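Long-range contact in DUF1460 domain-containing protein (Legionella pneumophila subsp. pneumophila, PDB 2IM9), which is of unknown function but belongs to an N-acetylmuramoyl-L-alanine amidase-like family of the papain-like peptidase clan, which suggests action on cell-wall peptidoglycan: residues A[57-69]-A[282-294]. Numbering follows the deposited sequence. Where two conformers were deposited one is given.
Sequences ISQISAYFKGTKY and RQASSQYGKVVDV
G66, T67 and Y69 pair with G289 and V291, at the start of the second arm of a β-hairpin, while helix 57-63 comes near the R282 end of the first arm, strand 282-285, the axes of these short segments 9.6 Å apart at closest and 27° from parallel. G66 N donates to V291 O, V291 N returns a bond of 2.9 Å to T67 O, and Y69 N reaches G289 O; K68 and K290 form a single β-bridge. A type II turn from F64 to T67 steers the chain from helix to hairpin; positive phi suits glycine at G66, and T67 OG1 braces the turn by donating to F64 O. G289, also at positive phi, belongs to the hairpin's G1 bulge.

R282 carries the polar end. With CG anti to the backbone N (chi1 -178°), its chain extends toward the helix and bends at chi3, laying the guanidinium against it. NH1 donates in plane to S61 OG (3.0 Å, 159°), a hydroxyl that also donates to I57 O, and to a water. Side-on, NE and NH2 grip D293 OD1 (2.7 Å) and OD2 through their syn lone pairs, a carboxylate matching the guanidinium edge, while small A62, through CB, and K65 CD cover one guanidinium face. The long K65 chain crosses that face and brings NZ to D293 OD2 (2.8 Å) from above the carboxylate plane. V291 CG1 packs on K65 CA and F64 O, and CG2 on T67 O and F64 O. At the far end S286 CB sits over the Y69 ring, 3.8 Å from its centroid, a CH-π contact.

D293 thus takes three bonds from two cations, which fixes its rotation and probably offsets the closeness of K65 and R282; this network and the three backbone bonds join helix 53-63 and its following turn to the hairpin.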
# COMPACT_ATOMS: atom_id res chain seq x y z
N ILE A 57 -1.50 -8.74 -12.49
CA ILE A 57 -2.00 -7.85 -11.44
C ILE A 57 -3.50 -7.69 -11.56
O ILE A 57 -4.20 -7.72 -10.57
CB ILE A 57 -1.31 -6.46 -11.49
CG1 ILE A 57 0.16 -6.57 -11.07
CG2 ILE A 57 -2.09 -5.39 -10.64
CD1 ILE A 57 0.98 -5.37 -11.43
N SER A 58 -4.01 -7.52 -12.79
CA SER A 58 -5.45 -7.36 -12.97
C SER A 58 -6.20 -8.62 -12.55
O SER A 58 -7.19 -8.53 -11.83
CB SER A 58 -5.80 -6.98 -14.42
OG SER A 58 -7.21 -6.81 -14.57
N GLN A 59 -5.73 -9.79 -12.98
CA GLN A 59 -6.38 -11.05 -12.66
C GLN A 59 -6.37 -11.35 -11.18
O GLN A 59 -7.40 -11.68 -10.61
CB GLN A 59 -5.74 -12.18 -13.46
CG GLN A 59 -6.10 -12.09 -14.95
CD GLN A 59 -5.52 -13.23 -15.77
OE1 GLN A 59 -5.22 -14.31 -15.24
NE2 GLN A 59 -5.37 -13.00 -17.08
N ILE A 60 -5.21 -11.19 -10.55
CA ILE A 60 -5.06 -11.49 -9.12
C ILE A 60 -5.84 -10.49 -8.25
O ILE A 60 -6.54 -10.87 -7.31
CB ILE A 60 -3.58 -11.54 -8.72
CG1 ILE A 60 -2.93 -12.72 -9.44
CG2 ILE A 60 -3.41 -11.66 -7.19
CD1 ILE A 60 -1.41 -12.65 -9.51
N SER A 61 -5.73 -9.20 -8.57
CA SER A 61 -6.49 -8.21 -7.85
C SER A 61 -8.01 -8.48 -7.97
O SER A 61 -8.74 -8.39 -6.98
CB SER A 61 -6.11 -6.79 -8.30
OG SER A 61 -6.36 -6.59 -9.68
N ALA A 62 -8.46 -8.89 -9.15
CA ALA A 62 -9.88 -9.22 -9.38
C ALA A 62 -10.34 -10.42 -8.55
O ALA A 62 -11.46 -10.43 -8.05
CB ALA A 62 -10.14 -9.47 -10.84
N TYR A 63 -9.46 -11.39 -8.39
CA TYR A 63 -9.78 -12.63 -7.67
C TYR A 63 -10.23 -12.34 -6.24
O TYR A 63 -11.03 -13.09 -5.66
CB TYR A 63 -8.58 -13.56 -7.69
CG TYR A 63 -8.74 -14.84 -6.90
CD1 TYR A 63 -9.53 -15.89 -7.38
CD2 TYR A 63 -8.09 -15.00 -5.68
CE1 TYR A 63 -9.67 -17.07 -6.64
CE2 TYR A 63 -8.22 -16.17 -4.93
CZ TYR A 63 -9.01 -17.20 -5.42
OH TYR A 63 -9.13 -18.35 -4.67
N PHE A 64 -9.70 -11.26 -5.66
CA PHE A 64 -10.02 -10.89 -4.28
C PHE A 64 -11.13 -9.85 -4.14
O PHE A 64 -11.39 -9.41 -3.04
CB PHE A 64 -8.77 -10.40 -3.54
CG PHE A 64 -7.72 -11.46 -3.37
CD1 PHE A 64 -7.91 -12.52 -2.47
CD2 PHE A 64 -6.56 -11.43 -4.12
CE1 PHE A 64 -6.95 -13.51 -2.32
CE2 PHE A 64 -5.58 -12.42 -3.98
CZ PHE A 64 -5.77 -13.46 -3.08
N LYS A 65 -11.74 -9.41 -5.25
CA LYS A 65 -12.87 -8.48 -5.13
C LYS A 65 -13.95 -9.07 -4.22
O LYS A 65 -14.23 -10.28 -4.29
CB LYS A 65 -13.47 -8.12 -6.49
CG LYS A 65 -12.67 -7.09 -7.27
CD LYS A 65 -13.17 -6.97 -8.71
CE LYS A 65 -14.52 -6.29 -8.78
NZ LYS A 65 -14.89 -6.10 -10.21
N GLY A 66 -14.53 -8.23 -3.37
CA GLY A 66 -15.56 -8.64 -2.44
C GLY A 66 -15.08 -9.16 -1.09
O GLY A 66 -15.89 -9.37 -0.19
N THR A 67 -13.77 -9.37 -0.96
CA THR A 67 -13.16 -9.74 0.33
C THR A 67 -13.27 -8.59 1.33
O THR A 67 -13.03 -7.42 0.98
CB THR A 67 -11.68 -10.14 0.16
OG1 THR A 67 -11.61 -11.23 -0.78
CG2 THR A 67 -11.07 -10.59 1.48
N LYS A 68 -13.60 -8.90 2.57
CA LYS A 68 -13.92 -7.88 3.55
C LYS A 68 -12.72 -7.03 3.92
O LYS A 68 -11.57 -7.48 3.82
CB LYS A 68 -14.53 -8.49 4.81
CG LYS A 68 -13.54 -9.15 5.73
CD LYS A 68 -14.24 -9.75 6.93
CE LYS A 68 -13.40 -10.86 7.52
NZ LYS A 68 -13.91 -11.25 8.86
N TYR A 69 -13.01 -5.82 4.37
CA TYR A 69 -12.01 -4.89 4.87
C TYR A 69 -11.69 -5.24 6.31
O TYR A 69 -12.61 -5.41 7.12
CB TYR A 69 -12.55 -3.46 4.77
CG TYR A 69 -11.57 -2.42 5.21
CD1 TYR A 69 -10.60 -1.93 4.32
CD2 TYR A 69 -11.59 -1.92 6.52
CE1 TYR A 69 -9.69 -0.97 4.72
CE2 TYR A 69 -10.66 -0.94 6.93
CZ TYR A 69 -9.71 -0.48 6.02
OH TYR A 69 -8.81 0.48 6.42
N ARG A 282 -9.21 0.07 -8.06
CA ARG A 282 -9.50 -1.19 -7.38
C ARG A 282 -8.76 -1.19 -6.05
O ARG A 282 -7.55 -1.11 -6.01
CB ARG A 282 -9.05 -2.37 -8.24
CG ARG A 282 -9.37 -3.74 -7.62
CD ARG A 282 -9.12 -4.83 -8.64
NE ARG A 282 -10.15 -4.84 -9.68
CZ ARG A 282 -10.03 -5.49 -10.83
NH1 ARG A 282 -8.93 -6.18 -11.11
NH2 ARG A 282 -11.02 -5.45 -11.72
N GLN A 283 -9.51 -1.23 -4.94
CA GLN A 283 -8.88 -1.08 -3.63
C GLN A 283 -9.73 -1.65 -2.52
O GLN A 283 -10.91 -1.93 -2.71
CB GLN A 283 -8.50 0.38 -3.30
CG GLN A 283 -9.26 1.45 -4.03
CD GLN A 283 -10.66 1.69 -3.48
OE1 GLN A 283 -10.83 2.12 -2.33
NE2 GLN A 283 -11.67 1.49 -4.33
N ALA A 284 -9.08 -1.87 -1.38
CA ALA A 284 -9.74 -2.32 -0.17
C ALA A 284 -10.24 -1.06 0.51
O ALA A 284 -9.44 -0.20 0.93
CB ALA A 284 -8.76 -3.09 0.72
N SER A 285 -11.56 -0.95 0.58
CA SER A 285 -12.24 0.28 0.98
C SER A 285 -12.91 0.15 2.34
O SER A 285 -13.79 -0.69 2.51
CB SER A 285 -13.28 0.63 -0.08
OG SER A 285 -14.14 1.67 0.36
N SER A 286 -12.51 1.01 3.28
CA SER A 286 -13.15 1.08 4.59
C SER A 286 -14.59 1.59 4.48
O SER A 286 -15.44 1.23 5.30
CB SER A 286 -12.35 1.97 5.53
OG SER A 286 -12.45 3.33 5.12
N GLN A 287 -14.84 2.41 3.47
CA GLN A 287 -16.18 2.97 3.24
C GLN A 287 -17.15 1.90 2.74
O GLN A 287 -18.29 1.81 3.23
CB GLN A 287 -16.09 4.13 2.24
CG GLN A 287 -17.42 4.80 1.94
CD GLN A 287 -17.36 5.69 0.70
OE1 GLN A 287 -16.29 6.23 0.35
NE2 GLN A 287 -18.50 5.85 0.04
N TYR A 288 -16.70 1.07 1.80
CA TYR A 288 -17.52 -0.03 1.27
C TYR A 288 -17.43 -1.31 2.10
O TYR A 288 -18.27 -2.19 1.98
CB TYR A 288 -17.18 -0.30 -0.20
CG TYR A 288 -17.66 0.80 -1.13
CD1 TYR A 288 -18.96 0.78 -1.64
CD2 TYR A 288 -16.83 1.87 -1.47
CE1 TYR A 288 -19.42 1.79 -2.48
CE2 TYR A 288 -17.29 2.89 -2.32
CZ TYR A 288 -18.58 2.84 -2.81
OH TYR A 288 -19.05 3.83 -3.65
N GLY A 289 -16.40 -1.41 2.93
CA GLY A 289 -16.24 -2.55 3.83
C GLY A 289 -15.68 -3.78 3.13
O GLY A 289 -15.75 -4.89 3.66
N LYS A 290 -15.11 -3.57 1.95
CA LYS A 290 -14.60 -4.68 1.14
C LYS A 290 -13.73 -4.17 -0.00
O LYS A 290 -13.67 -2.96 -0.26
CB LYS A 290 -15.77 -5.50 0.57
CG LYS A 290 -16.64 -4.76 -0.42
CD LYS A 290 -17.96 -5.49 -0.66
CE LYS A 290 -18.63 -5.02 -1.95
NZ LYS A 290 -19.97 -5.67 -2.15
N VAL A 291 -13.06 -5.10 -0.69
CA VAL A 291 -12.33 -4.78 -1.92
C VAL A 291 -13.34 -4.51 -3.02
O VAL A 291 -14.18 -5.36 -3.32
CB VAL A 291 -11.39 -5.93 -2.33
CG1 VAL A 291 -10.73 -5.64 -3.69
CG2 VAL A 291 -10.31 -6.16 -1.25
N VAL A 292 -13.27 -3.31 -3.60
CA VAL A 292 -14.21 -2.90 -4.65
C VAL A 292 -13.51 -2.26 -5.85
O VAL A 292 -12.37 -1.83 -5.74
CB VAL A 292 -15.25 -1.87 -4.11
CG1 VAL A 292 -16.11 -2.50 -3.03
CG2 VAL A 292 -14.59 -0.56 -3.63
N ASP A 293 -14.23 -2.22 -6.98
CA ASP A 293 -13.89 -1.39 -8.13
C ASP A 293 -14.78 -0.16 -8.13
O ASP A 293 -16.01 -0.29 -8.06
CB ASP A 293 -14.20 -2.15 -9.43
CG ASP A 293 -13.09 -3.09 -9.84
OD1 ASP A 293 -12.02 -3.02 -9.21
OD2 ASP A 293 -13.29 -3.89 -10.78
N VAL A 294 -14.19 1.03 -8.20
CA VAL A 294 -14.97 2.27 -8.36
C VAL A 294 -14.38 3.08 -9.52
O VAL A 294 -13.17 3.06 -9.73
CB VAL A 294 -15.02 3.15 -7.07
CG1 VAL A 294 -15.66 2.41 -5.89
CG2 VAL A 294 -13.63 3.66 -6.72
O HOH W 1 -9.57 -7.25 -13.87
O HOH W 2 -15.37 -4.93 6.91